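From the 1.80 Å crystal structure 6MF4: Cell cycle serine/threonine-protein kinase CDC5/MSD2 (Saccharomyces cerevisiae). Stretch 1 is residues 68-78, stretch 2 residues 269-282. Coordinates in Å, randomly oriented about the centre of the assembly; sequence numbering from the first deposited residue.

Stretch 1 (68-78) LTLNGIVEAEA
Stretch 2 269-282: FREKLTLIKEGLKQ

Two helices from distant parts of one chain pack roughly antiparallel, 34° off exact opposition, joined by an aliphatic seam that ends in a salt-bridged cluster around E77. Residues 68-78 and 269-282 are helical throughout, with phi/psi near -63/-41 and backbone hydrogen bonds from N of residue i to O of residue i-4. The axes approach to 9.5 Å, their N-to-C directions 146° apart (signed crossing angle -146°), and 425 Å² is buried in total. Register is set where L70 CA lies 6.2 Å from L280 CA; from there the helices run in opposing senses, so I73 meets L273, I276, K277 and L280, and E77 reaches R270.

L70 (chi1 t, chi2 p) points toward the partner helix: its CB is 4.2 Å from L280 CB, its CD1 3.9 Å from K277 CB, and its CD2 4.0 Å from K281 CA. I73 (m, t) is a knob in the hole formed by L273, I276, K277 and L280. Its CD1 lies 3.6 Å from L280 CD1 and 3.9 Å from I276 CG2, while its CG2 is 3.9 Å from both L273 CD1 and K277 CG; these van der Waals contacts remove hydrocarbon surface from water. L280 is m, t; L273 is t, p; I276 is m, t. T69 OG1 (chi1 83°) sits 3.5 Å from L280 CD1, buried without a polar partner.

K277 (m, t, p, t) is the reciprocal knob, among L70, I73, V74 and E77. Its CB leaves sideways, but the side chain, kinked at chi3, carries its end nearer, packing its methylenes on apolar neighbours and bringing NZ 2.8 Å from E77 OE1 in a salt bridge. E77 (m, t, chi3 -40°) offers its other oxygen to R270 (t, p, chi3 -106°, chi4 -173°) in a second: NH1 and NH2 each donate to E77 OE2 at 2.8 Å, near the guanidinium plane. One carboxylate thus bridges two cations about two turns apart.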

# COMPACT_ATOMS: atom_id res chain seq x y z
N LEU A 68 -1.50 11.10 8.99
CA LEU A 68 -2.06 11.94 7.94
C LEU A 68 -3.41 11.45 7.41
O LEU A 68 -4.36 12.23 7.33
CB LEU A 68 -1.07 12.02 6.78
CG LEU A 68 -1.44 12.79 5.51
CD1 LEU A 68 -1.65 14.26 5.83
CD2 LEU A 68 -0.40 12.60 4.40
N THR A 69 -3.52 10.17 7.04
CA THR A 69 -4.78 9.72 6.45
C THR A 69 -5.83 9.47 7.53
O THR A 69 -7.02 9.62 7.26
CB THR A 69 -4.64 8.45 5.57
OG1 THR A 69 -4.67 7.28 6.39
CG2 THR A 69 -3.38 8.49 4.75
N LEU A 70 -5.42 9.08 8.73
CA LEU A 70 -6.39 8.96 9.83
C LEU A 70 -7.05 10.31 10.07
O LEU A 70 -8.27 10.40 10.21
CB LEU A 70 -5.73 8.46 11.12
CG LEU A 70 -6.68 8.29 12.31
CD1 LEU A 70 -7.85 7.36 11.97
CD2 LEU A 70 -5.94 7.76 13.53
N ASN A 71 -6.24 11.37 10.10
CA ASN A 71 -6.77 12.72 10.23
C ASN A 71 -7.74 13.02 9.09
O ASN A 71 -8.79 13.64 9.29
CB ASN A 71 -5.64 13.75 10.23
CG ASN A 71 -4.88 13.79 11.55
OD1 ASN A 71 -5.29 13.19 12.55
ND2 ASN A 71 -3.77 14.52 11.56
N GLY A 72 -7.39 12.60 7.88
CA GLY A 72 -8.24 12.80 6.73
C GLY A 72 -9.57 12.08 6.85
O GLY A 72 -10.62 12.63 6.49
N ILE A 73 -9.53 10.85 7.34
CA ILE A 73 -10.76 10.08 7.51
C ILE A 73 -11.64 10.77 8.55
O ILE A 73 -12.84 10.94 8.34
CB ILE A 73 -10.45 8.63 7.95
CG1 ILE A 73 -9.79 7.88 6.79
CG2 ILE A 73 -11.72 7.91 8.39
CD1 ILE A 73 -9.20 6.53 7.18
N VAL A 74 -11.04 11.17 9.66
CA VAL A 74 -11.76 11.83 10.74
C VAL A 74 -12.37 13.14 10.24
O VAL A 74 -13.47 13.52 10.65
CB VAL A 74 -10.85 12.08 11.96
CG1 VAL A 74 -11.50 13.04 12.97
CG2 VAL A 74 -10.51 10.76 12.64
N GLU A 75 -11.66 13.83 9.35
CA GLU A 75 -12.17 15.10 8.83
C GLU A 75 -13.33 14.85 7.88
O GLU A 75 -14.29 15.63 7.84
CB GLU A 75 -11.06 15.87 8.11
CG GLU A 75 -11.54 17.07 7.29
CD GLU A 75 -12.29 18.11 8.12
OE1 GLU A 75 -13.02 18.93 7.52
OE2 GLU A 75 -12.16 18.10 9.36
N ALA A 76 -13.26 13.77 7.12
CA ALA A 76 -14.36 13.41 6.23
C ALA A 76 -15.59 13.12 7.08
O ALA A 76 -16.70 13.52 6.74
CB ALA A 76 -13.99 12.20 5.36
N GLU A 77 -15.38 12.44 8.20
CA GLU A 77 -16.47 12.11 9.12
C GLU A 77 -17.06 13.37 9.76
O GLU A 77 -18.26 13.43 10.03
CB GLU A 77 -15.97 11.14 10.20
CG GLU A 77 -15.67 9.74 9.68
CD GLU A 77 -15.18 8.79 10.76
OE1 GLU A 77 -14.39 9.22 11.62
OE2 GLU A 77 -15.59 7.61 10.74
N ALA A 78 -16.21 14.37 9.99
CA ALA A 78 -16.67 15.64 10.54
C ALA A 78 -17.48 16.41 9.51
O ALA A 78 -18.45 17.09 9.85
CB ALA A 78 -15.48 16.48 11.00
N PHE A 269 -19.59 -1.29 4.92
CA PHE A 269 -18.60 -0.22 4.88
C PHE A 269 -18.27 0.38 6.25
O PHE A 269 -17.10 0.62 6.55
CB PHE A 269 -19.08 0.88 3.93
CG PHE A 269 -18.29 2.15 4.03
CD1 PHE A 269 -17.02 2.24 3.47
CD2 PHE A 269 -18.81 3.25 4.68
CE1 PHE A 269 -16.29 3.42 3.57
CE2 PHE A 269 -18.09 4.43 4.78
CZ PHE A 269 -16.83 4.51 4.22
N ARG A 270 -19.28 0.62 7.08
CA ARG A 270 -19.05 1.32 8.34
C ARG A 270 -18.19 0.51 9.29
O ARG A 270 -17.36 1.06 10.02
CB ARG A 270 -20.38 1.67 9.01
CG ARG A 270 -20.22 2.47 10.30
CD ARG A 270 -19.52 3.82 10.06
NE ARG A 270 -18.14 3.83 10.55
CZ ARG A 270 -17.37 4.92 10.57
NH1 ARG A 270 -17.83 6.08 10.13
NH2 ARG A 270 -16.13 4.84 11.04
N GLU A 271 -18.38 -0.81 9.31
CA GLU A 271 -17.56 -1.67 10.14
C GLU A 271 -16.12 -1.68 9.62
O GLU A 271 -15.16 -1.66 10.39
CB GLU A 271 -18.13 -3.09 10.19
CG GLU A 271 -17.22 -4.12 10.87
CD GLU A 271 -16.90 -3.77 12.31
OE1 GLU A 271 -17.63 -2.95 12.92
OE2 GLU A 271 -15.91 -4.31 12.85
N LYS A 272 -15.98 -1.71 8.30
CA LYS A 272 -14.66 -1.74 7.69
C LYS A 272 -13.91 -0.44 7.95
O LYS A 272 -12.71 -0.47 8.24
CB LYS A 272 -14.77 -2.02 6.19
CG LYS A 272 -15.11 -3.48 5.91
CD LYS A 272 -15.37 -3.75 4.44
CE LYS A 272 -15.61 -5.24 4.20
NZ LYS A 272 -16.17 -5.97 5.39
N LEU A 273 -14.60 0.69 7.87
CA LEU A 273 -13.94 1.97 8.12
C LEU A 273 -13.49 2.08 9.57
O LEU A 273 -12.45 2.67 9.87
CB LEU A 273 -14.87 3.14 7.77
CG LEU A 273 -14.21 4.52 7.79
CD1 LEU A 273 -13.11 4.63 6.73
CD2 LEU A 273 -15.26 5.62 7.59
N THR A 274 -14.26 1.50 10.48
CA THR A 274 -13.87 1.45 11.89
C THR A 274 -12.59 0.64 12.06
O THR A 274 -11.68 1.05 12.79
CB THR A 274 -15.00 0.85 12.75
OG1 THR A 274 -16.12 1.74 12.74
CG2 THR A 274 -14.54 0.65 14.19
N LEU A 275 -12.52 -0.51 11.40
CA LEU A 275 -11.34 -1.36 11.45
C LEU A 275 -10.13 -0.63 10.87
O LEU A 275 -9.02 -0.69 11.40
CB LEU A 275 -11.58 -2.67 10.70
CG LEU A 275 -12.49 -3.67 11.42
CD1 LEU A 275 -12.95 -4.76 10.47
CD2 LEU A 275 -11.77 -4.28 12.62
N ILE A 276 -10.37 0.09 9.77
CA ILE A 276 -9.32 0.87 9.12
C ILE A 276 -8.75 1.91 10.07
O ILE A 276 -7.53 2.05 10.18
CB ILE A 276 -9.87 1.54 7.84
CG1 ILE A 276 -10.03 0.49 6.74
CG2 ILE A 276 -8.97 2.68 7.36
CD1 ILE A 276 -10.71 0.98 5.50
N LYS A 277 -9.63 2.63 10.76
CA LYS A 277 -9.19 3.65 11.71
C LYS A 277 -8.39 3.04 12.86
O LYS A 277 -7.41 3.63 13.32
CB LYS A 277 -10.40 4.42 12.26
CG LYS A 277 -11.12 5.28 11.23
CD LYS A 277 -12.43 5.84 11.77
CE LYS A 277 -12.19 6.80 12.92
NZ LYS A 277 -13.47 7.31 13.50
N GLU A 278 -8.80 1.87 13.32
CA GLU A 278 -8.09 1.18 14.39
C GLU A 278 -6.69 0.75 13.92
O GLU A 278 -5.72 0.85 14.67
CB GLU A 278 -8.87 -0.04 14.87
CG GLU A 278 -10.22 0.29 15.50
N GLY A 279 -6.61 0.27 12.69
CA GLY A 279 -5.33 -0.12 12.11
C GLY A 279 -4.38 1.06 12.00
O GLY A 279 -3.23 0.98 12.43
N LEU A 280 -4.87 2.16 11.44
CA LEU A 280 -4.06 3.37 11.29
C LEU A 280 -3.62 3.94 12.63
O LEU A 280 -2.48 4.38 12.78
CB LEU A 280 -4.85 4.44 10.53
CG LEU A 280 -5.18 4.09 9.08
CD1 LEU A 280 -6.28 4.99 8.56
CD2 LEU A 280 -3.93 4.22 8.21
N LYS A 281 -4.52 3.93 13.60
CA LYS A 281 -4.22 4.47 14.92
C LYS A 281 -3.09 3.69 15.56
O LYS A 281 -2.13 4.27 16.07
CB LYS A 281 -5.46 4.44 15.82
CG LYS A 281 -5.27 5.14 17.17
N GLN A 282 -3.20 2.37 15.51
CA GLN A 282 -2.19 1.49 16.08
C GLN A 282 -0.81 1.71 15.45
O GLN A 282 0.18 1.87 16.16
CB GLN A 282 -2.62 0.03 15.92
CG GLN A 282 -1.79 -0.96 16.71
CD GLN A 282 -2.26 -2.38 16.52
OE1 GLN A 282 -1.62 -3.17 15.83
NE2 GLN A 282 -3.38 -2.72 17.14